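Local atomic coordinates of glycosyltransferase (duf1792) (PDB entry 5V4A), a protein that binds UDP in a GT-D-fold glycosyltransferase domain, the C-terminal part of a longer streptococcal protein probably serving export of a serine-rich repeat cell wall protein. Residues 15-18 with 19-23; 60-64 with 65-69; 182-185 with 186-190; 260-263 with 264-268. All coordinates share one frame; numbering follows the deposited sequence.

Contact 1: residues 15-18 with 19-23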
# COMPACT_ATOMS: atom_id res chain seq x y z
N LEU A 15 8.10 5.47 0.05
CA LEU A 15 7.62 4.09 0.07
C LEU A 15 7.51 3.53 -1.35
O LEU A 15 7.95 2.40 -1.61
CB LEU A 15 6.27 4.00 0.81
CG LEU A 15 6.35 4.26 2.32
CD1 LEU A 15 4.95 4.21 2.91
CD2 LEU A 15 7.26 3.23 2.99
N ASP A 16 6.99 4.32 -2.29
CA ASP A 16 6.90 3.86 -3.68
C ASP A 16 8.28 3.56 -4.27
O ASP A 16 8.42 2.67 -5.12
CB ASP A 16 6.21 4.90 -4.55
CG ASP A 16 4.69 4.95 -4.35
OD1 ASP A 16 4.13 4.12 -3.60
OD2 ASP A 16 4.10 5.90 -4.89
N TYR A 17 9.31 4.32 -3.86
CA TYR A 17 10.66 4.05 -4.36
C TYR A 17 11.15 2.70 -3.89
O TYR A 17 11.72 1.92 -4.68
CB TYR A 17 11.63 5.16 -3.92
CG TYR A 17 13.00 5.12 -4.62
CD1 TYR A 17 14.06 4.45 -4.06
CD2 TYR A 17 13.18 5.73 -5.85
CE1 TYR A 17 15.31 4.42 -4.68
CE2 TYR A 17 14.41 5.69 -6.50
CZ TYR A 17 15.47 5.03 -5.91
OH TYR A 17 16.69 5.00 -6.55
N LEU A 18 10.94 2.38 -2.60
CA LEU A 18 11.37 1.10 -2.06
C LEU A 18 10.62 -0.05 -2.71
O LEU A 18 11.19 -1.12 -2.93
CB LEU A 18 11.20 1.08 -0.54
CG LEU A 18 12.03 2.07 0.28
CD1 LEU A 18 11.72 2.00 1.78
CD2 LEU A 18 13.54 1.87 0.04
N LEU A 19 9.31 0.13 -2.95
CA LEU A 19 8.53 -0.91 -3.62
C LEU A 19 8.96 -1.09 -5.07
O LEU A 19 9.04 -2.23 -5.55
CB LEU A 19 7.04 -0.56 -3.57
CG LEU A 19 6.44 -0.71 -2.17
CD1 LEU A 19 5.12 0.02 -2.04
CD2 LEU A 19 6.27 -2.18 -1.85
N GLU A 20 9.22 0.01 -5.77
CA GLU A 20 9.64 -0.04 -7.17
C GLU A 20 11.03 -0.64 -7.32
O GLU A 20 11.25 -1.51 -8.17
CB GLU A 20 9.62 1.36 -7.76
CG GLU A 20 9.88 1.40 -9.26
CD GLU A 20 8.66 1.00 -10.06
OE1 GLU A 20 8.79 0.14 -10.96
OE2 GLU A 20 7.57 1.55 -9.79
N LYS A 21 11.99 -0.16 -6.54
CA LYS A 21 13.39 -0.49 -6.76
C LYS A 21 13.90 -1.62 -5.88
O LYS A 21 14.91 -2.24 -6.21
CB LYS A 21 14.27 0.74 -6.54
CG LYS A 21 13.95 1.91 -7.45
CD LYS A 21 13.91 1.46 -8.90
CE LYS A 21 14.14 2.62 -9.84
NZ LYS A 21 15.60 2.93 -10.00
N GLY A 22 13.21 -1.92 -4.78
CA GLY A 22 13.71 -2.91 -3.86
C GLY A 22 14.93 -2.46 -3.10
O GLY A 22 15.65 -3.29 -2.54
N ALA A 23 15.16 -1.15 -3.01
CA ALA A 23 16.35 -0.62 -2.36
C ALA A 23 16.31 -0.85 -0.85
O ALA A 23 15.25 -1.01 -0.24
CB ALA A 23 16.48 0.87 -2.63
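A trans chi1 of -168° in Tyr-17 and the folded start of Lys-21 (chi1 -60°, chi2 -51°) bring phenol and aliphatic chain together on one side of the last turn of helix 11-21. This is an i to i+4 pairing at a helix C terminus, an instructive case because a CH-pi contact lies beside the final backbone bonds. Lys-21 CG stands nearly over the middle of the Tyr-17 ring, 3.9 Å from its centroid; Trp-108 meets that ring edge-to-face. Lys-21 N bonds to Tyr-17 O at 2.8 Å, while Gly-22 N reaches Leu-18 O at 2.9 Å from above the carbonyl plane. Gly-22 then leaves the helix with positive phi, and the chain turns toward strand 24-27.

Beneath the turn, Leu-18 packs on Met-67 of strand 66-70 and on Leu-137 of helix 127-138, so the helix end is seated between sheet and helix. Leu-19 also rests on Leu-137 and extends to Val-128 of the second subunit, while Asp-16 is held by a salt bridge to Lys-133. At the exit Leu-18 CD2 lies 3.4 Å from Ala-23 O and 4.1 Å from Ala-23 CB.

Contact 2: residues 60-64 with 65-69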
# COMPACT_ATOMS: atom_id res chain seq x y z
N MET A 60 25.91 10.96 1.49
CA MET A 60 25.87 10.08 0.34
C MET A 60 24.60 10.27 -0.48
O MET A 60 23.55 10.66 0.04
CB MET A 60 25.97 8.64 0.82
CG MET A 60 27.38 8.26 1.07
SD MET A 60 27.37 6.59 1.64
CE MET A 60 27.63 5.76 0.07
N GLU A 61 24.70 9.98 -1.78
CA GLU A 61 23.56 10.09 -2.67
C GLU A 61 22.78 8.78 -2.76
O GLU A 61 23.34 7.69 -2.63
CB GLU A 61 23.99 10.54 -4.07
CG GLU A 61 24.91 11.75 -4.05
CD GLU A 61 25.35 12.18 -5.44
OE1 GLU A 61 25.58 11.29 -6.29
OE2 GLU A 61 25.48 13.40 -5.67
N SER A 62 21.48 8.91 -2.99
CA SER A 62 20.58 7.77 -3.00
C SER A 62 20.51 7.15 -4.40
O SER A 62 20.62 7.85 -5.42
CB SER A 62 19.18 8.19 -2.54
OG SER A 62 19.19 8.62 -1.18
N ASP A 63 20.31 5.84 -4.44
CA ASP A 63 20.20 5.10 -5.70
C ASP A 63 19.42 3.81 -5.44
O ASP A 63 19.04 3.52 -4.31
CB ASP A 63 21.58 4.84 -6.29
CG ASP A 63 22.46 3.96 -5.41
OD1 ASP A 63 21.94 3.12 -4.66
OD2 ASP A 63 23.70 4.15 -5.42
N GLU A 64 19.24 3.01 -6.49
CA GLU A 64 18.40 1.82 -6.39
C GLU A 64 18.95 0.79 -5.41
O GLU A 64 18.21 -0.13 -5.03
CB GLU A 64 18.28 1.17 -7.76
CG GLU A 64 19.65 0.84 -8.33
CD GLU A 64 19.61 0.12 -9.66
OE1 GLU A 64 20.41 0.48 -10.55
OE2 GLU A 64 18.81 -0.84 -9.79
N ARG A 65 20.21 0.91 -4.99
CA ARG A 65 20.77 0.01 -3.98
C ARG A 65 20.44 0.49 -2.57
O ARG A 65 20.13 -0.33 -1.69
CB ARG A 65 22.29 -0.09 -4.17
CG ARG A 65 23.05 -1.03 -3.22
CD ARG A 65 24.58 -0.93 -3.35
NE ARG A 65 25.14 0.23 -2.65
CZ ARG A 65 26.38 0.31 -2.18
NH1 ARG A 65 27.22 -0.72 -2.31
NH2 ARG A 65 26.77 1.42 -1.56
N LEU A 66 20.42 1.80 -2.35
CA LEU A 66 20.26 2.32 -1.01
C LEU A 66 19.67 3.72 -1.06
O LEU A 66 20.21 4.59 -1.75
CB LEU A 66 21.61 2.34 -0.27
CG LEU A 66 21.58 3.03 1.09
CD1 LEU A 66 20.61 2.26 1.95
CD2 LEU A 66 22.96 2.99 1.70
N MET A 67 18.57 3.94 -0.34
CA MET A 67 17.95 5.25 -0.20
C MET A 67 18.36 5.85 1.14
O MET A 67 18.22 5.20 2.17
CB MET A 67 16.42 5.17 -0.28
CG MET A 67 15.75 6.54 -0.41
SD MET A 67 13.94 6.49 -0.62
CE MET A 67 13.46 5.56 0.84
N VAL A 68 18.85 7.09 1.10
CA VAL A 68 19.26 7.82 2.30
C VAL A 68 18.17 8.83 2.63
O VAL A 68 17.73 9.58 1.74
CB VAL A 68 20.62 8.52 2.09
CG1 VAL A 68 20.98 9.36 3.30
CG2 VAL A 68 21.71 7.49 1.73
N CYS A 69 17.73 8.87 3.89
CA CYS A 69 16.58 9.67 4.29
C CYS A 69 16.95 10.75 5.30
O CYS A 69 17.85 10.57 6.12
CB CYS A 69 15.46 8.80 4.86
SG CYS A 69 14.86 7.55 3.68
O HOH W 1 23.18 5.22 -1.48
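The carboxylate of Asp-63 is the flat group on which this turn is built, and it is approached through one oxygen by two backbone donors from the next segment. Arg-65 N comes to OD1 on the anti side at 2.8 Å, lying 34° out of the carboxylate plane; Leu-66 N meets the same OD1 nearly along its C-O axis, at 3.1 Å. The first of these bonds defines an Asx turn, superposed here on the beta turn of residues 63-66, in which Leu-66 N is also 3.0 Å from Asp-63 O. A chi1 of 63° sets Asp-63 CG between its own backbone N and carbonyl carbon, a crowded position that swings OD1 back over the turn.

The turn leads into strand 66-70, the middle member of a three-stranded parallel sheet in the GT-D fold, flanked by strands 24-27 and 110-111. Met-67 starts away from the incoming chain, and its side chain packs against Ser-14 and Tyr-17 of helix 11-21. The guanidinium of Arg-65 likewise leads off, hydrogen-bonding to Gln-213.

Before the turn, the incoming chain runs back beside the strand. Asp-63 N donates to Leu-66 O, and a water gives its two protons to Glu-61 O and the same Leu-66 O. Ser-62 adds a side-chain substitute for a backbone acceptor: its OG accepts from Val-68 N at 2.8 Å in an almost straight bond of 169°, and it lies 3.6 Å from Val-68 CB.

Contact 3: residues 182-185 with 186-190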
# COMPACT_ATOMS: atom_id res chain seq x y z
N ALA A 182 29.77 -7.67 16.56
CA ALA A 182 29.12 -8.91 17.00
C ALA A 182 27.71 -9.02 16.44
O ALA A 182 27.27 -10.12 16.09
CB ALA A 182 29.09 -8.97 18.53
N ILE A 183 27.00 -7.89 16.34
CA ILE A 183 25.68 -7.91 15.72
C ILE A 183 25.79 -8.30 14.25
O ILE A 183 25.04 -9.14 13.77
CB ILE A 183 24.98 -6.55 15.90
CG1 ILE A 183 24.68 -6.28 17.38
CG2 ILE A 183 23.65 -6.53 15.14
CD1 ILE A 183 24.38 -4.81 17.69
N LYS A 184 26.76 -7.70 13.54
CA LYS A 184 26.99 -8.06 12.14
C LYS A 184 27.32 -9.53 12.00
O LYS A 184 26.84 -10.21 11.08
CB LYS A 184 28.11 -7.20 11.54
CG LYS A 184 27.63 -5.85 11.05
CD LYS A 184 28.59 -5.20 10.10
CE LYS A 184 29.70 -4.49 10.81
NZ LYS A 184 30.60 -3.81 9.83
N GLN A 185 28.13 -10.06 12.92
CA GLN A 185 28.47 -11.47 12.85
C GLN A 185 27.23 -12.34 13.02
O GLN A 185 27.05 -13.33 12.31
CB GLN A 185 29.51 -11.80 13.91
CG GLN A 185 29.91 -13.25 13.96
CD GLN A 185 31.23 -13.44 14.68
OE1 GLN A 185 31.56 -12.68 15.60
NE2 GLN A 185 31.98 -14.45 14.28
N ALA A 186 26.34 -11.94 13.93
CA ALA A 186 25.10 -12.68 14.10
C ALA A 186 24.25 -12.61 12.83
O ALA A 186 23.65 -13.61 12.44
CB ALA A 186 24.31 -12.14 15.29
N VAL A 187 24.21 -11.45 12.18
CA VAL A 187 23.43 -11.31 10.96
C VAL A 187 23.94 -12.26 9.89
O VAL A 187 23.17 -12.99 9.27
CB VAL A 187 23.43 -9.85 10.47
CG1 VAL A 187 22.98 -9.78 9.02
CG2 VAL A 187 22.52 -9.00 11.37
N ARG A 188 25.26 -12.31 9.69
CA ARG A 188 25.79 -13.19 8.66
C ARG A 188 25.43 -14.65 8.93
O ARG A 188 25.17 -15.41 7.98
CB ARG A 188 27.31 -13.03 8.55
CG ARG A 188 27.75 -11.63 8.15
CD ARG A 188 29.31 -11.54 7.98
NE ARG A 188 29.74 -10.15 7.90
CZ ARG A 188 30.35 -9.50 8.89
NH1 ARG A 188 30.63 -10.13 10.02
NH2 ARG A 188 30.67 -8.23 8.75
N GLU A 189 25.38 -15.05 10.20
CA GLU A 189 25.12 -16.44 10.56
C GLU A 189 23.65 -16.83 10.39
O GLU A 189 23.36 -18.01 10.14
CB GLU A 189 25.55 -16.70 12.00
CG GLU A 189 25.72 -18.19 12.33
CD GLU A 189 24.95 -18.62 13.57
OE1 GLU A 189 24.59 -19.82 13.66
OE2 GLU A 189 24.70 -17.77 14.45
N HIS A 190 22.72 -15.88 10.49
CA HIS A 190 21.30 -16.23 10.50
C HIS A 190 20.50 -15.63 9.35
O HIS A 190 19.32 -15.97 9.21
CB HIS A 190 20.65 -15.79 11.82
CG HIS A 190 21.22 -16.48 13.01
ND1 HIS A 190 20.96 -17.80 13.30
CD2 HIS A 190 22.05 -16.03 13.98
CE1 HIS A 190 21.59 -18.13 14.41
NE2 HIS A 190 22.27 -17.09 14.84
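Arg-188 folds its guanidinium back over the preceding turn, one face lying against the carbonyl carbon of Lys-184. Its NH2 lies 3.9 Å from both CB and CD of Lys-184, and NH1 approaches Gln-185 CA at 3.8 Å. The two long chains run side by side in the same direction. In Arg-188 a chi1 of -61° sends the chain back along its neighbour, with CG passing 3.4 Å from Lys-184 O; the extended middle from CG to NE supplies the reach, and chi4 (105°) turns the flat group.

The charged ends are therefore near each other, Lys-184 NZ standing 4.6 Å from Arg-188 NH2, and opposite charges probably offset the repulsion. Asp-210 makes a salt bridge with Lys-184 NZ, and Glu-214 does the same with Arg-188 NE; both acids belong to the region in and just after helix 201-213.

Helix 180-190 is the connecting helix of a beta-alpha-beta crossover, linking strand 165-171 to strand 195-199 past the intervening strand 142-148 of the parallel sheet. Its inner side bears Ile-183 and Val-187, which both pack on Val-146, while Ala-186 rests on Ile-169. The side chain of Ile-183 also comes within about 4 Å of that of Ala-176, a UDP-binding residue. On this inner side Val-187 N lies in the carbonyl plane of Ile-183, 2.9 Å from its O, and Val-187 CG2 leans on the same oxygen at 3.5 Å.

Contact 4: residues 260-263 with 264-268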
# COMPACT_ATOMS: atom_id res chain seq x y z
N ASP A 260 5.42 -13.47 25.83
CA ASP A 260 4.96 -13.70 24.47
C ASP A 260 5.73 -14.89 23.93
O ASP A 260 6.95 -14.81 23.74
CB ASP A 260 5.16 -12.46 23.60
CG ASP A 260 4.38 -12.51 22.31
OD1 ASP A 260 4.68 -13.36 21.44
OD2 ASP A 260 3.45 -11.69 22.17
N GLN A 261 5.02 -16.00 23.70
CA GLN A 261 5.66 -17.24 23.30
C GLN A 261 6.08 -17.25 21.84
O GLN A 261 7.05 -17.92 21.50
CB GLN A 261 4.74 -18.43 23.58
CG GLN A 261 4.59 -18.75 25.05
CD GLN A 261 5.91 -19.17 25.67
OE1 GLN A 261 6.33 -18.64 26.70
NE2 GLN A 261 6.57 -20.13 25.03
N ALA A 262 5.38 -16.53 20.97
CA ALA A 262 5.85 -16.40 19.59
C ALA A 262 7.16 -15.62 19.55
O ALA A 262 8.11 -16.03 18.87
CB ALA A 262 4.79 -15.73 18.72
N TYR A 263 7.22 -14.50 20.27
CA TYR A 263 8.44 -13.71 20.33
C TYR A 263 9.60 -14.55 20.85
O TYR A 263 10.67 -14.59 20.24
CB TYR A 263 8.23 -12.47 21.22
CG TYR A 263 9.49 -11.68 21.54
CD1 TYR A 263 10.17 -11.88 22.74
CD2 TYR A 263 9.96 -10.70 20.67
CE1 TYR A 263 11.31 -11.15 23.04
CE2 TYR A 263 11.10 -9.96 20.97
CZ TYR A 263 11.76 -10.20 22.15
OH TYR A 263 12.88 -9.47 22.46
N ASP A 264 9.38 -15.24 21.98
CA ASP A 264 10.44 -16.07 22.56
C ASP A 264 10.99 -17.06 21.55
O ASP A 264 12.21 -17.24 21.44
CB ASP A 264 9.92 -16.85 23.77
CG ASP A 264 9.66 -15.97 24.98
OD1 ASP A 264 10.12 -14.81 24.98
OD2 ASP A 264 8.99 -16.46 25.92
N SER A 265 10.10 -17.71 20.79
CA SER A 265 10.50 -18.73 19.84
C SER A 265 11.19 -18.16 18.61
O SER A 265 11.73 -18.94 17.83
CB SER A 265 9.27 -19.53 19.39
OG SER A 265 8.43 -18.77 18.53
N GLN A 266 11.11 -16.86 18.39
CA GLN A 266 11.72 -16.27 17.20
C GLN A 266 13.15 -15.84 17.45
O GLN A 266 13.86 -15.52 16.49
CB GLN A 266 10.92 -15.07 16.70
CG GLN A 266 9.58 -15.44 16.08
CD GLN A 266 8.58 -14.30 16.12
OE1 GLN A 266 8.93 -13.17 16.48
NE2 GLN A 266 7.34 -14.58 15.74
N ILE A 267 13.58 -15.79 18.71
CA ILE A 267 14.91 -15.31 19.03
C ILE A 267 15.91 -16.39 18.62
O ILE A 267 15.77 -17.56 18.99
CB ILE A 267 15.01 -14.96 20.52
CG1 ILE A 267 14.09 -13.78 20.85
CG2 ILE A 267 16.43 -14.64 20.90
CD1 ILE A 267 13.94 -13.50 22.37
N VAL A 268 16.89 -16.01 17.80
CA VAL A 268 17.96 -16.93 17.42
C VAL A 268 19.31 -16.51 17.97
O VAL A 268 20.21 -17.36 18.05
CB VAL A 268 18.03 -17.12 15.89
CG1 VAL A 268 16.74 -17.77 15.36
CG2 VAL A 268 18.26 -15.79 15.20
O HOH W 2 8.54 -13.73 27.16
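Asp-264 takes the first regular bond of helix 261-266, its N lying 3.0 Å from Asp-260 O. Its carboxylate swings back over that same oxygen, and its side chain crosses that of Tyr-263 at about a right angle, the carboxylate and ring planes 59° apart and OD1 approaching ring atom CD1 at 3.7 Å. Asp-260 is the N-cap: its OD1 accepts from Tyr-263 N at 3.0 Å, on the anti side of the carboxylate. Ser-265 then gives its backbone N-H to Gln-261 O, and with chi1 at 72° its hydroxyl turns back to donate to Ala-262 O at 2.8 Å.

Gln-266 N bonds to Tyr-263 O at 3.0 Å, from well above the carbonyl plane. A chi1 of -71° lays its CG 3.2 Å from Ala-262 O, and the chain runs extended beyond. Ile-267 opens the edge strand 267-270 of the five-stranded parallel sheet, and its CG1 lies over one face of the Tyr-263 ring while CD1 touches CE1 at 3.6 Å. Arg-168 of strand 165-171 joins this end, its NE bonded to Gln-266 OE1 and its backbone to that of Val-268. Arg-152 adds a cation-pi contact to Tyr-263. The helix dipole would be expected to stabilise a negative charge on the N-cap Asp-260, whereas Asp-260 O and the nearby Asp-259 carboxylate would probably disfavour the charge of Asp-264.

How the contacts relate
Taken from the N terminus, the four contacts follow in series, each within one continuous stretch, and none nests in or crosses another. Contact 1 ends helix 11-21 ahead of strand 24-27. Contact 2 closes the turn that starts strand 66-70, and the two meet where Ala-23 CB lies 3.1 Å from Glu-64 O, tying the helix exit to the three-stranded sheet. Contact 3 lies in the crossover helix of the five-stranded sheet, while contact 4 delivers the chain to that sheet's edge strand 267-270. These two also touch, His-190 CG being 3.7 Å from Val-268 CG2. Contacts 2 and 4 lie on opposite sides of the chain's centre, about 33 Å apart between centres.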